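PDB 7EHP: chitin oligosaccahride binding protein NagB1 from Paenibacillus sp. FPU-7, which binds short chitin oligosaccharides such as N,N'-diacetylchitobiose and, as a bacterial extracellular solute-binding protein, probably hands them to a membrane importer. Local coordinates for residues E120-N125 with G263-P268; Q127-L132 with A237-D242; D275-G280 with E346-P351; M170-L175 with K205-L210. All coordinates share one frame; numbering follows the deposited sequence.

Contacts 1, 2 and 3 all reach one mixed sheet, whereas contact 4 pairs two helices. Contact 1 is fully buried and joins strands 109-125 and 262-265 through backbone hydrogen bonds; contact 3 is only partly buried and adds the short strand 348-350 to strand 277-288, with a water and an arginine at its outer end. E120 and N279, neighbours through a backbone bond, link these two on the side near the bound sugar. Contacts 2 and 4 are buried too, but have no hydrogen bond across them and rely on apolar side chains. Contact 2 sets helix 126-132 against strand 237-243, whose F241 packs on the helix 165-180 of contact 4.

Contact 1 (E120-N125 with G263-P268)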
loop_
_atom_site.group_PDB
_atom_site.type_symbol
_atom_site.label_atom_id
_atom_site.label_comp_id
_atom_site.label_asym_id
_atom_site.label_seq_id
_atom_site.Cartn_x
_atom_site.Cartn_y
_atom_site.Cartn_z
ATOM N N GLU A 120 3.058 -6.195 -2.094
ATOM C CA GLU A 120 1.788 -6.828 -1.769
ATOM C C GLU A 120 1.816 -8.253 -2.285
ATOM O O GLU A 120 2.227 -8.493 -3.419
ATOM C CB GLU A 120 0.613 -6.082 -2.392
ATOM C CG GLU A 120 0.312 -4.765 -1.748
ATOM C CD GLU A 120 -0.895 -4.080 -2.357
ATOM O OE1 GLU A 120 -1.725 -4.776 -3.003
ATOM O OE2 GLU A 120 -0.994 -2.841 -2.193
ATOM N N GLY A 121 1.391 -9.191 -1.455
ATOM C CA GLY A 121 1.311 -10.574 -1.879
ATOM C C GLY A 121 0.549 -11.360 -0.842
ATOM O O GLY A 121 -0.258 -10.788 -0.105
ATOM N N VAL A 122 0.825 -12.653 -0.745
ATOM C CA VAL A 122 0.023 -13.564 0.053
ATOM C C VAL A 122 0.806 -13.913 1.304
ATOM O O VAL A 122 1.858 -14.561 1.229
ATOM C CB VAL A 122 -0.350 -14.822 -0.741
ATOM C CG1 VAL A 122 -1.293 -15.703 0.064
ATOM C CG2 VAL A 122 -0.963 -14.420 -2.085
ATOM N N PHE A 123 0.301 -13.465 2.454
ATOM C CA PHE A 123 0.715 -14.030 3.726
ATOM C C PHE A 123 0.098 -15.412 3.888
ATOM O O PHE A 123 -1.050 -15.645 3.491
ATOM C CB PHE A 123 0.286 -13.125 4.882
ATOM C CG PHE A 123 1.029 -11.798 4.934
ATOM C CD1 PHE A 123 0.676 -10.762 4.082
ATOM C CD2 PHE A 123 2.063 -11.592 5.837
ATOM C CE1 PHE A 123 1.337 -9.552 4.107
ATOM C CE2 PHE A 123 2.734 -10.369 5.875
ATOM C CZ PHE A 123 2.352 -9.353 5.007
ATOM N N TYR A 124 0.833 -16.340 4.496
ATOM C CA TYR A 124 0.215 -17.641 4.713
ATOM C C TYR A 124 0.672 -18.239 6.035
ATOM O O TYR A 124 1.679 -17.834 6.623
ATOM C CB TYR A 124 0.491 -18.593 3.536
ATOM C CG TYR A 124 1.892 -19.166 3.481
ATOM C CD1 TYR A 124 2.999 -18.357 3.150
ATOM C CD2 TYR A 124 2.108 -20.522 3.725
ATOM C CE1 TYR A 124 4.274 -18.891 3.094
ATOM C CE2 TYR A 124 3.377 -21.065 3.667
ATOM C CZ TYR A 124 4.450 -20.253 3.354
ATOM O OH TYR A 124 5.699 -20.819 3.294
ATOM N N ASN A 125 -0.111 -19.201 6.510
ATOM C CA ASN A 125 0.158 -19.886 7.765
ATOM C C ASN A 125 0.830 -21.221 7.441
ATOM O O ASN A 125 0.189 -22.141 6.919
ATOM C CB ASN A 125 -1.138 -20.065 8.553
ATOM C CG ASN A 125 -0.924 -20.738 9.892
ATOM O OD1 ASN A 125 -0.022 -21.557 10.045
ATOM N ND2 ASN A 125 -1.760 -20.387 10.881
ATOM N N GLY A 263 4.281 -16.992 6.924
ATOM C CA GLY A 263 5.131 -16.793 5.764
ATOM C C GLY A 263 4.525 -15.884 4.709
ATOM O O GLY A 263 3.480 -15.268 4.927
ATOM N N PHE A 264 5.153 -15.815 3.544
ATOM C CA PHE A 264 4.737 -14.874 2.511
ATOM C C PHE A 264 5.212 -15.420 1.176
ATOM O O PHE A 264 6.358 -15.866 1.073
ATOM C CB PHE A 264 5.332 -13.481 2.774
ATOM C CG PHE A 264 5.002 -12.446 1.725
ATOM C CD1 PHE A 264 5.738 -12.355 0.554
ATOM C CD2 PHE A 264 3.979 -11.534 1.935
ATOM C CE1 PHE A 264 5.431 -11.400 -0.404
ATOM C CE2 PHE A 264 3.656 -10.588 0.984
ATOM C CZ PHE A 264 4.390 -10.506 -0.186
ATOM N N PHE A 265 4.350 -15.387 0.158
ATOM C CA PHE A 265 4.791 -15.717 -1.192
ATOM C C PHE A 265 4.123 -14.797 -2.207
ATOM O O PHE A 265 3.034 -14.269 -1.978
ATOM C CB PHE A 265 4.534 -17.199 -1.543
ATOM C CG PHE A 265 3.103 -17.644 -1.382
ATOM C CD1 PHE A 265 2.183 -17.461 -2.398
ATOM C CD2 PHE A 265 2.689 -18.271 -0.221
ATOM C CE1 PHE A 265 0.861 -17.874 -2.251
ATOM C CE2 PHE A 265 1.374 -18.686 -0.065
ATOM C CZ PHE A 265 0.461 -18.490 -1.084
ATOM N N SER A 266 4.798 -14.609 -3.337
ATOM C CA SER A 266 4.205 -13.874 -4.446
ATOM C C SER A 266 2.990 -14.628 -4.981
ATOM O O SER A 266 2.918 -15.860 -4.922
ATOM C CB SER A 266 5.239 -13.665 -5.549
ATOM O OG SER A 266 4.663 -13.028 -6.674
ATOM N N PHE A 267 2.015 -13.872 -5.482
ATOM C CA PHE A 267 0.761 -14.464 -5.934
ATOM C C PHE A 267 1.025 -15.462 -7.057
ATOM O O PHE A 267 1.836 -15.188 -7.942
ATOM C CB PHE A 267 -0.197 -13.377 -6.427
ATOM C CG PHE A 267 -1.582 -13.860 -6.633
ATOM C CD1 PHE A 267 -2.464 -13.953 -5.566
ATOM C CD2 PHE A 267 -1.997 -14.281 -7.895
ATOM C CE1 PHE A 267 -3.763 -14.428 -5.760
ATOM C CE2 PHE A 267 -3.277 -14.760 -8.104
ATOM C CZ PHE A 267 -4.164 -14.846 -7.038
ATOM N N PRO A 268 0.346 -16.614 -7.063
ATOM C CA PRO A 268 0.569 -17.602 -8.127
ATOM C C PRO A 268 0.484 -17.018 -9.534
ATOM O O PRO A 268 -0.250 -16.058 -9.799
ATOM C CB PRO A 268 -0.543 -18.629 -7.883
ATOM C CG PRO A 268 -0.770 -18.560 -6.409
ATOM C CD PRO A 268 -0.624 -17.101 -6.063
#
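V122 and Y124 pair antiparallel with F265 and G263, each as a hydrogen-bonded pair, while F123 faces F264 as the non-hydrogen-bonded pair between them. V122 N reaches F265 O at 3.0 Å, and F265 N returns the bond to V122 O at 2.8 Å. On the face carrying F123 and F264 the rings form a T-shaped pair: the CD2 edge of F264 lies over the centre of the F123 ring, with planes at 85°. F264 also slides its CZ to 3.5 Å from G121 N, a close approach possible because G121 is a glycine. On the other face V122 puts CB over the F265 ring, 3.9 Å from its centroid, a CH-pi contact, and its CG1 meets F265 CZ. Y124, whose CG sits between the backbone N and carbonyl carbon (chi1 75°), reaches across G263, which has no side chain in the way, and brings CE1 within 3.2 Å of F264 N; its hydroxyl bonds K126. Helix 336-344 packs on F123 and F264, and E340 binds F264 N. At one end E120 leaves this apolar layer to touch the bound N-acetylglucosamine. Main-chain N-H and C=O groups thus satisfy each other inside an aromatic layer, next to the pocket that E120 helps to line.

Contact 2 (Q127-L132 with A237-D242)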
loop_
_atom_site.group_PDB
_atom_site.type_symbol
_atom_site.label_atom_id
_atom_site.label_comp_id
_atom_site.label_asym_id
_atom_site.label_seq_id
_atom_site.Cartn_x
_atom_site.Cartn_y
_atom_site.Cartn_z
ATOM N N GLN A 127 1.736 -23.550 9.391
ATOM C CA GLN A 127 1.192 -24.692 10.123
ATOM C C GLN A 127 -0.146 -25.161 9.548
ATOM O O GLN A 127 -0.434 -26.369 9.576
ATOM C CB GLN A 127 1.061 -24.354 11.612
ATOM C CG GLN A 127 0.152 -25.293 12.414
ATOM C CD GLN A 127 0.696 -26.719 12.551
ATOM O OE1 GLN A 127 1.909 -26.940 12.652
ATOM N NE2 GLN A 127 -0.211 -27.695 12.550
ATOM N N ILE A 128 -0.965 -24.249 9.012
ATOM C CA ILE A 128 -2.181 -24.689 8.333
ATOM C C ILE A 128 -1.829 -25.423 7.044
ATOM O O ILE A 128 -2.429 -26.459 6.722
ATOM C CB ILE A 128 -3.135 -23.509 8.079
ATOM C CG1 ILE A 128 -3.715 -22.985 9.394
ATOM C CG2 ILE A 128 -4.316 -23.944 7.222
ATOM C CD1 ILE A 128 -4.525 -21.705 9.219
ATOM N N PHE A 129 -0.841 -24.918 6.293
ATOM C CA PHE A 129 -0.424 -25.618 5.077
ATOM C C PHE A 129 0.094 -27.017 5.394
ATOM O O PHE A 129 -0.228 -27.978 4.683
ATOM C CB PHE A 129 0.640 -24.821 4.327
ATOM C CG PHE A 129 0.084 -23.756 3.424
ATOM C CD1 PHE A 129 -1.019 -22.999 3.808
ATOM C CD2 PHE A 129 0.684 -23.488 2.201
ATOM C CE1 PHE A 129 -1.520 -22.011 2.976
ATOM C CE2 PHE A 129 0.189 -22.508 1.364
ATOM C CZ PHE A 129 -0.916 -21.767 1.749
ATOM N N LYS A 130 0.874 -27.156 6.466
ATOM C CA LYS A 130 1.313 -28.481 6.909
ATOM C C LYS A 130 0.121 -29.384 7.200
ATOM O O LYS A 130 0.072 -30.544 6.761
ATOM C CB LYS A 130 2.203 -28.343 8.149
ATOM C CG LYS A 130 2.689 -29.661 8.767
ATOM C CD LYS A 130 3.263 -29.444 10.189
ATOM C CE LYS A 130 3.631 -30.757 10.892
ATOM N NZ LYS A 130 2.651 -31.843 10.594
ATOM N N GLN A 131 -0.858 -28.859 7.936
ATOM C CA GLN A 131 -2.026 -29.647 8.297
ATOM C C GLN A 131 -2.785 -30.119 7.060
ATOM O O GLN A 131 -3.225 -31.273 6.991
ATOM C CB GLN A 131 -2.916 -28.815 9.211
ATOM C CG GLN A 131 -4.085 -29.550 9.783
ATOM C CD GLN A 131 -4.876 -28.660 10.705
ATOM O OE1 GLN A 131 -4.305 -27.809 11.391
ATOM N NE2 GLN A 131 -6.192 -28.850 10.738
ATOM N N LEU A 132 -2.941 -29.245 6.071
ATOM C CA LEU A 132 -3.617 -29.593 4.832
ATOM C C LEU A 132 -2.743 -30.399 3.883
ATOM O O LEU A 132 -3.253 -30.876 2.864
ATOM C CB LEU A 132 -4.078 -28.326 4.106
ATOM C CG LEU A 132 -4.759 -27.242 4.928
ATOM C CD1 LEU A 132 -4.918 -25.965 4.101
ATOM C CD2 LEU A 132 -6.087 -27.748 5.417
ATOM N N ALA A 237 -7.705 -18.236 9.002
ATOM C CA ALA A 237 -7.566 -18.209 7.555
ATOM C C ALA A 237 -6.200 -18.739 7.175
ATOM O O ALA A 237 -5.209 -18.457 7.859
ATOM C CB ALA A 237 -7.748 -16.795 7.004
ATOM N N ALA A 238 -6.149 -19.493 6.072
ATOM C CA ALA A 238 -4.880 -20.047 5.608
ATOM C C ALA A 238 -3.994 -18.985 4.970
ATOM O O ALA A 238 -2.761 -19.093 5.010
ATOM C CB ALA A 238 -5.146 -21.188 4.617
ATOM N N MET A 239 -4.596 -17.972 4.355
ATOM C CA MET A 239 -3.866 -16.980 3.581
ATOM C C MET A 239 -4.537 -15.630 3.776
ATOM O O MET A 239 -5.679 -15.533 4.249
ATOM C CB MET A 239 -3.831 -17.333 2.081
ATOM C CG MET A 239 -3.262 -18.711 1.751
ATOM S SD MET A 239 -3.367 -19.057 -0.026
ATOM C CE MET A 239 -5.079 -19.605 -0.071
ATOM N N MET A 240 -3.814 -14.586 3.383
ATOM C CA MET A 240 -4.312 -13.214 3.385
ATOM C C MET A 240 -3.483 -12.429 2.388
ATOM O O MET A 240 -2.266 -12.322 2.570
ATOM C CB MET A 240 -4.173 -12.581 4.767
ATOM C CG MET A 240 -4.526 -11.103 4.793
ATOM S SD MET A 240 -4.460 -10.464 6.470
ATOM C CE MET A 240 -2.686 -10.198 6.656
ATOM N N PHE A 241 -4.123 -11.856 1.367
ATOM C CA PHE A 241 -3.417 -10.950 0.468
ATOM C C PHE A 241 -3.356 -9.570 1.118
ATOM O O PHE A 241 -4.391 -9.005 1.488
ATOM C CB PHE A 241 -4.115 -10.880 -0.899
ATOM C CG PHE A 241 -3.318 -10.177 -1.964
ATOM C CD1 PHE A 241 -3.226 -8.799 -1.984
ATOM C CD2 PHE A 241 -2.663 -10.899 -2.960
ATOM C CE1 PHE A 241 -2.479 -8.144 -2.966
ATOM C CE2 PHE A 241 -1.910 -10.240 -3.958
ATOM C CZ PHE A 241 -1.819 -8.864 -3.950
ATOM N N ASP A 242 -2.153 -9.017 1.241
ATOM C CA ASP A 242 -1.972 -7.760 1.963
ATOM C C ASP A 242 -0.617 -7.163 1.603
ATOM O O ASP A 242 0.205 -7.782 0.919
ATOM C CB ASP A 242 -2.090 -7.979 3.483
ATOM C CG ASP A 242 -2.663 -6.777 4.206
ATOM O OD1 ASP A 242 -2.596 -5.662 3.642
ATOM O OD2 ASP A 242 -3.188 -6.950 5.337
#
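I128 and F129, on the inner side of a helix, close over A237, A238 and M239 where the segment 237-242 turns a corner at A238. The tight part is small and mostly apolar. I128 sends its CG2 branch to A238 CB at 3.9 Å, and the longer branch carries CD1 to 3.6 Å from A237 O. Alanine suits this corner because its short side chain lets the helix come close, the CA atoms of I128 and A238 being 6.0 Å apart. The F129 ring crosses M239 at about a right angle: M239 CG lies in the ring plane at the edge, 3.9 Å from F129 CZ. M239 SD, 5.4 Å from the ring centroid and likewise at the edge, makes a Met-aromatic contact, and methionine supplies a flexible, polarisable chain for that rim. By contrast, Q127, K130 and Q131 occupy the solvent side of the helix, where long polar chains suit exposure, and touch nothing on 237-242. The same helix is capped at its start by N125, whose OD1 accepts from I128 N. F129 also meets the ring of Y124, while strand 237-243 runs between strands 109-125 and 156-159, with helix 126-132 covering its first residues.

Contact 3 (D275-G280 with E346-P351); sequences DGMING and ELRQFP
F350 lays one face of its ring over N279, whose CA stands 3.7 Å above the ring centre, while M277 CB comes to the ring edge, 3.8 Å from F350 CD1. The CG of F350 lies between the backbone N and carbonyl carbon (chi1 54°), on the way to a ring that meets 277-279. The amide of N279 lies nearly parallel to the ring, 12° between planes, and its ND2 donates to F350 O at 3.0 Å from above the carbonyl plane. G280 N reaches that oxygen from the opposite face, at 2.9 Å, so two donors grip it. The guanidinium of R348 has M277 CG over one face, and M277 CE comes to 3.5 Å from R348 NH1, the flexible methionine crossing the arginine side chain obliquely. Parallel strand pairing underlies all this: I278 N donates to R348 O, and F350 N to I278 O, placing the short strand 348-350 beside strand 277-288 in the mixed sheet of this solute-binding fold. On the side away from F350, I278 and Q349 run side by side, and Q349 OE1 is held by Y117. At the G276 end a water donates to G276 O and accepts from R348 N (2.7 Å). G276, with phi 80°, takes a conformation that favours glycine.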
loop_
_atom_site.group_PDB
_atom_site.type_symbol
_atom_site.label_atom_id
_atom_site.label_comp_id
_atom_site.label_asym_id
_atom_site.label_seq_id
_atom_site.Cartn_x
_atom_site.Cartn_y
_atom_site.Cartn_z
ATOM N N ASP A 275 2.791 -12.615 -15.442
ATOM C CA ASP A 275 3.423 -13.628 -14.612
ATOM C C ASP A 275 4.831 -13.176 -14.246
ATOM O O ASP A 275 5.475 -12.417 -14.977
ATOM C CB ASP A 275 3.472 -14.985 -15.319
ATOM C CG ASP A 275 2.117 -15.672 -15.366
ATOM O OD1 ASP A 275 1.146 -15.112 -14.825
ATOM O OD2 ASP A 275 2.015 -16.786 -15.921
ATOM N N GLY A 276 5.293 -13.638 -13.084
ATOM C CA GLY A 276 6.629 -13.370 -12.621
ATOM C C GLY A 276 6.833 -12.009 -12.004
ATOM O O GLY A 276 7.961 -11.699 -11.602
ATOM N N MET A 277 5.795 -11.184 -11.918
ATOM C CA MET A 277 5.929 -9.855 -11.341
ATOM C C MET A 277 5.241 -9.788 -9.985
ATOM O O MET A 277 4.397 -10.618 -9.642
ATOM C CB MET A 277 5.358 -8.782 -12.268
ATOM C CG MET A 277 5.591 -9.043 -13.735
ATOM S SD MET A 277 4.910 -7.706 -14.712
ATOM C CE MET A 277 5.965 -6.365 -14.221
ATOM N N ILE A 278 5.618 -8.781 -9.209
ATOM C CA ILE A 278 5.025 -8.560 -7.900
ATOM C C ILE A 278 4.689 -7.084 -7.782
ATOM O O ILE A 278 5.385 -6.223 -8.327
ATOM C CB ILE A 278 5.955 -9.032 -6.747
ATOM C CG1 ILE A 278 5.194 -9.070 -5.415
ATOM C CG2 ILE A 278 7.214 -8.162 -6.653
ATOM C CD1 ILE A 278 5.929 -9.846 -4.294
ATOM N N ASN A 279 3.588 -6.804 -7.093
ATOM C CA ASN A 279 3.178 -5.438 -6.790
ATOM C C ASN A 279 4.088 -4.862 -5.699
ATOM O O ASN A 279 4.180 -5.414 -4.596
ATOM C CB ASN A 279 1.707 -5.446 -6.362
ATOM C CG ASN A 279 1.146 -4.060 -6.076
ATOM O OD1 ASN A 279 0.167 -3.920 -5.334
ATOM N ND2 ASN A 279 1.740 -3.039 -6.670
ATOM N N GLY A 280 4.767 -3.767 -6.004
ATOM C CA GLY A 280 5.661 -3.167 -5.033
ATOM C C GLY A 280 6.214 -1.857 -5.536
ATOM O O GLY A 280 6.189 -1.572 -6.738
ATOM N N GLU A 346 12.576 -9.645 -5.224
ATOM C CA GLU A 346 13.580 -9.700 -6.276
ATOM C C GLU A 346 12.939 -9.770 -7.656
ATOM O O GLU A 346 13.619 -9.512 -8.654
ATOM C CB GLU A 346 14.500 -10.897 -6.030
ATOM C CG GLU A 346 15.178 -10.847 -4.669
ATOM C CD GLU A 346 16.443 -11.670 -4.589
ATOM O OE1 GLU A 346 16.496 -12.741 -5.234
ATOM O OE2 GLU A 346 17.384 -11.238 -3.885
ATOM N N LEU A 347 11.644 -10.094 -7.727
ATOM C CA LEU A 347 10.932 -10.187 -8.995
ATOM C C LEU A 347 10.738 -8.810 -9.620
ATOM O O LEU A 347 10.891 -7.771 -8.974
ATOM C CB LEU A 347 9.565 -10.855 -8.811
ATOM C CG LEU A 347 9.486 -12.010 -7.815
ATOM C CD1 LEU A 347 8.049 -12.524 -7.673
ATOM C CD2 LEU A 347 10.437 -13.133 -8.221
ATOM N N ARG A 348 10.403 -8.817 -10.905
ATOM C CA ARG A 348 10.042 -7.589 -11.595
ATOM C C ARG A 348 8.830 -6.957 -10.920
ATOM O O ARG A 348 7.934 -7.656 -10.437
ATOM C CB ARG A 348 9.748 -7.890 -13.061
ATOM C CG ARG A 348 10.977 -7.865 -13.963
ATOM C CD ARG A 348 10.541 -8.000 -15.394
ATOM N NE ARG A 348 9.800 -9.243 -15.541
ATOM C CZ ARG A 348 8.580 -9.322 -16.057
ATOM N NH1 ARG A 348 7.971 -8.213 -16.474
ATOM N NH2 ARG A 348 7.968 -10.502 -16.144
ATOM N N GLN A 349 8.803 -5.631 -10.867
ATOM C CA GLN A 349 7.853 -4.944 -10.003
ATOM C C GLN A 349 6.951 -4.010 -10.785
ATOM O O GLN A 349 7.353 -3.436 -11.797
ATOM C CB GLN A 349 8.577 -4.154 -8.919
ATOM C CG GLN A 349 9.721 -4.935 -8.365
ATOM C CD GLN A 349 9.918 -4.682 -6.918
ATOM O OE1 GLN A 349 9.517 -3.639 -6.396
ATOM N NE2 GLN A 349 10.474 -5.666 -6.225
ATOM N N PHE A 350 5.727 -3.859 -10.287
ATOM C CA PHE A 350 4.834 -2.835 -10.794
ATOM C C PHE A 350 4.256 -2.048 -9.628
ATOM O O PHE A 350 4.086 -2.591 -8.529
ATOM C CB PHE A 350 3.707 -3.435 -11.664
ATOM C CG PHE A 350 2.898 -4.523 -11.003
ATOM C CD1 PHE A 350 3.338 -5.846 -11.004
ATOM C CD2 PHE A 350 1.651 -4.246 -10.461
ATOM C CE1 PHE A 350 2.578 -6.860 -10.426
ATOM C CE2 PHE A 350 0.889 -5.256 -9.886
ATOM C CZ PHE A 350 1.354 -6.562 -9.864
ATOM N N PRO A 351 3.976 -0.765 -9.820
ATOM C CA PRO A 351 3.418 0.038 -8.729
ATOM C C PRO A 351 1.932 -0.242 -8.550
ATOM O O PRO A 351 1.280 -0.860 -9.389
ATOM C CB PRO A 351 3.669 1.485 -9.179
ATOM C CG PRO A 351 3.724 1.414 -10.667
ATOM C CD PRO A 351 4.326 0.057 -10.991
HETATM O O HOH W 1 10.242 -11.155 -12.325
#

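Contact 4 (M170-L175 with K205-L210); sequences MMLNTL and KRYDTL
M171, L172 and L175 meet Y207 and L210 in a buried, largely apolar contact, with no hydrogen bond across it, between helices 165-180 and 198-213, whose local axes pass 9.8 Å apart at 137°. Y207 buries more surface here than any other residue. Its CG is anti to the backbone N (chi1 -174°), and the ring meets L172, where Y207 CE2 lies 3.7 Å from L172 CB. L172 and Y207 cross at about a right angle, as do L175 and Y207. At the ring's edge L175 CD1 also rests 3.7 Å from Y207 CB, so the two leucines take adjoining parts of the same side chain. Such helix-against-helix packing belongs to the layer of helices that covers the sheet in this solute-binding fold: another flank of helix 165-180 packs M170, M171 and T174 against F241 of strand 237-243. Further along, the long, unbranched side chain of M171 spans the distance between the helices, and its SD lies 3.4 Å from L210 CD1. L210 offers a branched apolar end to meet it. R206 begins toward the partner helix, its CB 4.2 Å from L175 CD2, but its charged end leads away to a salt bridge with D202 and a cation-pi contact with W140.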
loop_
_atom_site.group_PDB
_atom_site.type_symbol
_atom_site.label_atom_id
_atom_site.label_comp_id
_atom_site.label_asym_id
_atom_site.label_seq_id
_atom_site.Cartn_x
_atom_site.Cartn_y
_atom_site.Cartn_z
ATOM N N MET A 170 -6.571 -4.612 -3.741
ATOM C CA MET A 170 -5.192 -5.062 -3.603
ATOM C C MET A 170 -5.007 -6.333 -4.439
ATOM O O MET A 170 -4.299 -6.327 -5.455
ATOM C CB MET A 170 -4.858 -5.293 -2.123
ATOM C CG MET A 170 -4.278 -4.025 -1.474
ATOM S SD MET A 170 -3.583 -4.265 0.179
ATOM C CE MET A 170 -4.953 -4.908 1.146
ATOM N N MET A 171 -5.677 -7.420 -4.057
ATOM C CA MET A 171 -5.549 -8.643 -4.850
ATOM C C MET A 171 -6.037 -8.443 -6.276
ATOM O O MET A 171 -5.505 -9.059 -7.211
ATOM C CB MET A 171 -6.297 -9.800 -4.187
ATOM C CG MET A 171 -6.013 -11.114 -4.899
ATOM S SD MET A 171 -7.143 -12.457 -4.539
ATOM C CE MET A 171 -6.732 -12.839 -2.843
ATOM N N LEU A 172 -7.026 -7.574 -6.469
ATOM C CA LEU A 172 -7.516 -7.306 -7.810
ATOM C C LEU A 172 -6.414 -6.733 -8.675
ATOM O O LEU A 172 -6.316 -7.063 -9.864
ATOM C CB LEU A 172 -8.732 -6.374 -7.753
ATOM C CG LEU A 172 -9.437 -5.922 -9.034
ATOM C CD1 LEU A 172 -10.157 -7.116 -9.734
ATOM C CD2 LEU A 172 -10.416 -4.800 -8.739
ATOM N N ASN A 173 -5.560 -5.896 -8.097
ATOM C CA ASN A 173 -4.592 -5.114 -8.848
ATOM C C ASN A 173 -3.802 -6.131 -9.620
ATOM O O ASN A 173 -3.562 -6.065 -10.819
ATOM C CB ASN A 173 -3.378 -4.508 -8.057
ATOM C CG ASN A 173 -2.858 -3.306 -8.777
ATOM O OD1 ASN A 173 -3.745 -2.634 -9.261
ATOM N ND2 ASN A 173 -1.550 -3.389 -9.358
ATOM N N THR A 174 -3.304 -7.019 -8.745
ATOM C CA THR A 174 -2.355 -8.083 -9.139
ATOM C C THR A 174 -3.007 -9.107 -10.045
ATOM O O THR A 174 -2.350 -9.646 -10.944
ATOM C CB THR A 174 -1.811 -8.806 -7.891
ATOM O OG1 THR A 174 -0.929 -7.986 -7.123
ATOM C CG2 THR A 174 -1.106 -10.131 -8.251
ATOM N N LEU A 175 -4.301 -9.369 -9.848
ATOM C CA LEU A 175 -4.946 -10.334 -10.727
ATOM C C LEU A 175 -5.051 -9.806 -12.152
ATOM O O LEU A 175 -4.707 -10.522 -13.092
ATOM C CB LEU A 175 -6.315 -10.717 -10.170
ATOM C CG LEU A 175 -6.240 -11.943 -9.251
ATOM C CD1 LEU A 175 -7.603 -12.220 -8.608
ATOM C CD2 LEU A 175 -5.766 -13.149 -10.052
ATOM N N LYS A 205 -12.489 -11.748 -13.825
ATOM C CA LYS A 205 -13.289 -12.973 -13.737
ATOM C C LYS A 205 -12.640 -13.982 -12.806
ATOM O O LYS A 205 -13.340 -14.769 -12.146
ATOM C CB LYS A 205 -13.506 -13.576 -15.134
ATOM C CG LYS A 205 -14.471 -12.769 -16.000
ATOM C CD LYS A 205 -14.762 -13.459 -17.331
ATOM C CE LYS A 205 -13.679 -13.156 -18.350
ATOM N NZ LYS A 205 -14.233 -13.121 -19.725
ATOM N N ARG A 206 -11.307 -13.954 -12.717
ATOM C CA ARG A 206 -10.610 -14.831 -11.781
ATOM C C ARG A 206 -10.897 -14.421 -10.353
ATOM O O ARG A 206 -11.048 -15.269 -9.474
ATOM C CB ARG A 206 -9.106 -14.793 -12.042
ATOM C CG ARG A 206 -8.692 -15.641 -13.228
ATOM C CD ARG A 206 -7.238 -15.411 -13.579
ATOM N NE ARG A 206 -6.893 -16.056 -14.842
ATOM C CZ ARG A 206 -6.672 -17.359 -14.974
ATOM N NH1 ARG A 206 -6.763 -18.163 -13.913
ATOM N NH2 ARG A 206 -6.364 -17.858 -16.167
ATOM N N TYR A 207 -10.902 -13.117 -10.108
ATOM C CA TYR A 207 -11.271 -12.586 -8.808
ATOM C C TYR A 207 -12.692 -12.997 -8.452
ATOM O O TYR A 207 -12.959 -13.449 -7.330
ATOM C CB TYR A 207 -11.123 -11.065 -8.864
ATOM C CG TYR A 207 -11.329 -10.300 -7.570
ATOM C CD1 TYR A 207 -12.611 -10.044 -7.068
ATOM C CD2 TYR A 207 -10.239 -9.765 -6.888
ATOM C CE1 TYR A 207 -12.788 -9.299 -5.888
ATOM C CE2 TYR A 207 -10.402 -9.022 -5.725
ATOM C CZ TYR A 207 -11.661 -8.787 -5.229
ATOM O OH TYR A 207 -11.776 -8.032 -4.064
ATOM N N ASP A 208 -13.622 -12.829 -9.403
ATOM C CA ASP A 208 -15.013 -13.225 -9.195
ATOM C C ASP A 208 -15.133 -14.720 -8.905
ATOM O O ASP A 208 -15.983 -15.140 -8.112
ATOM C CB ASP A 208 -15.848 -12.846 -10.425
ATOM C CG ASP A 208 -17.338 -12.692 -10.114
ATOM O OD1 ASP A 208 -17.710 -12.416 -8.952
ATOM O OD2 ASP A 208 -18.143 -12.840 -11.049
ATOM N N THR A 209 -14.287 -15.543 -9.540
ATOM C CA THR A 209 -14.285 -16.974 -9.235
ATOM C C THR A 209 -13.959 -17.202 -7.764
ATOM O O THR A 209 -14.581 -18.032 -7.098
ATOM C CB THR A 209 -13.288 -17.711 -10.154
ATOM O OG1 THR A 209 -13.820 -17.825 -11.486
ATOM C CG2 THR A 209 -12.974 -19.111 -9.633
ATOM N N LEU A 210 -12.997 -16.451 -7.231
ATOM C CA LEU A 210 -12.689 -16.545 -5.806
ATOM C C LEU A 210 -13.900 -16.168 -4.967
ATOM O O LEU A 210 -14.164 -16.782 -3.922
ATOM C CB LEU A 210 -11.502 -15.632 -5.475
ATOM C CG LEU A 210 -10.156 -16.001 -6.094
ATOM C CD1 LEU A 210 -9.076 -15.069 -5.530
ATOM C CD2 LEU A 210 -9.787 -17.445 -5.833
#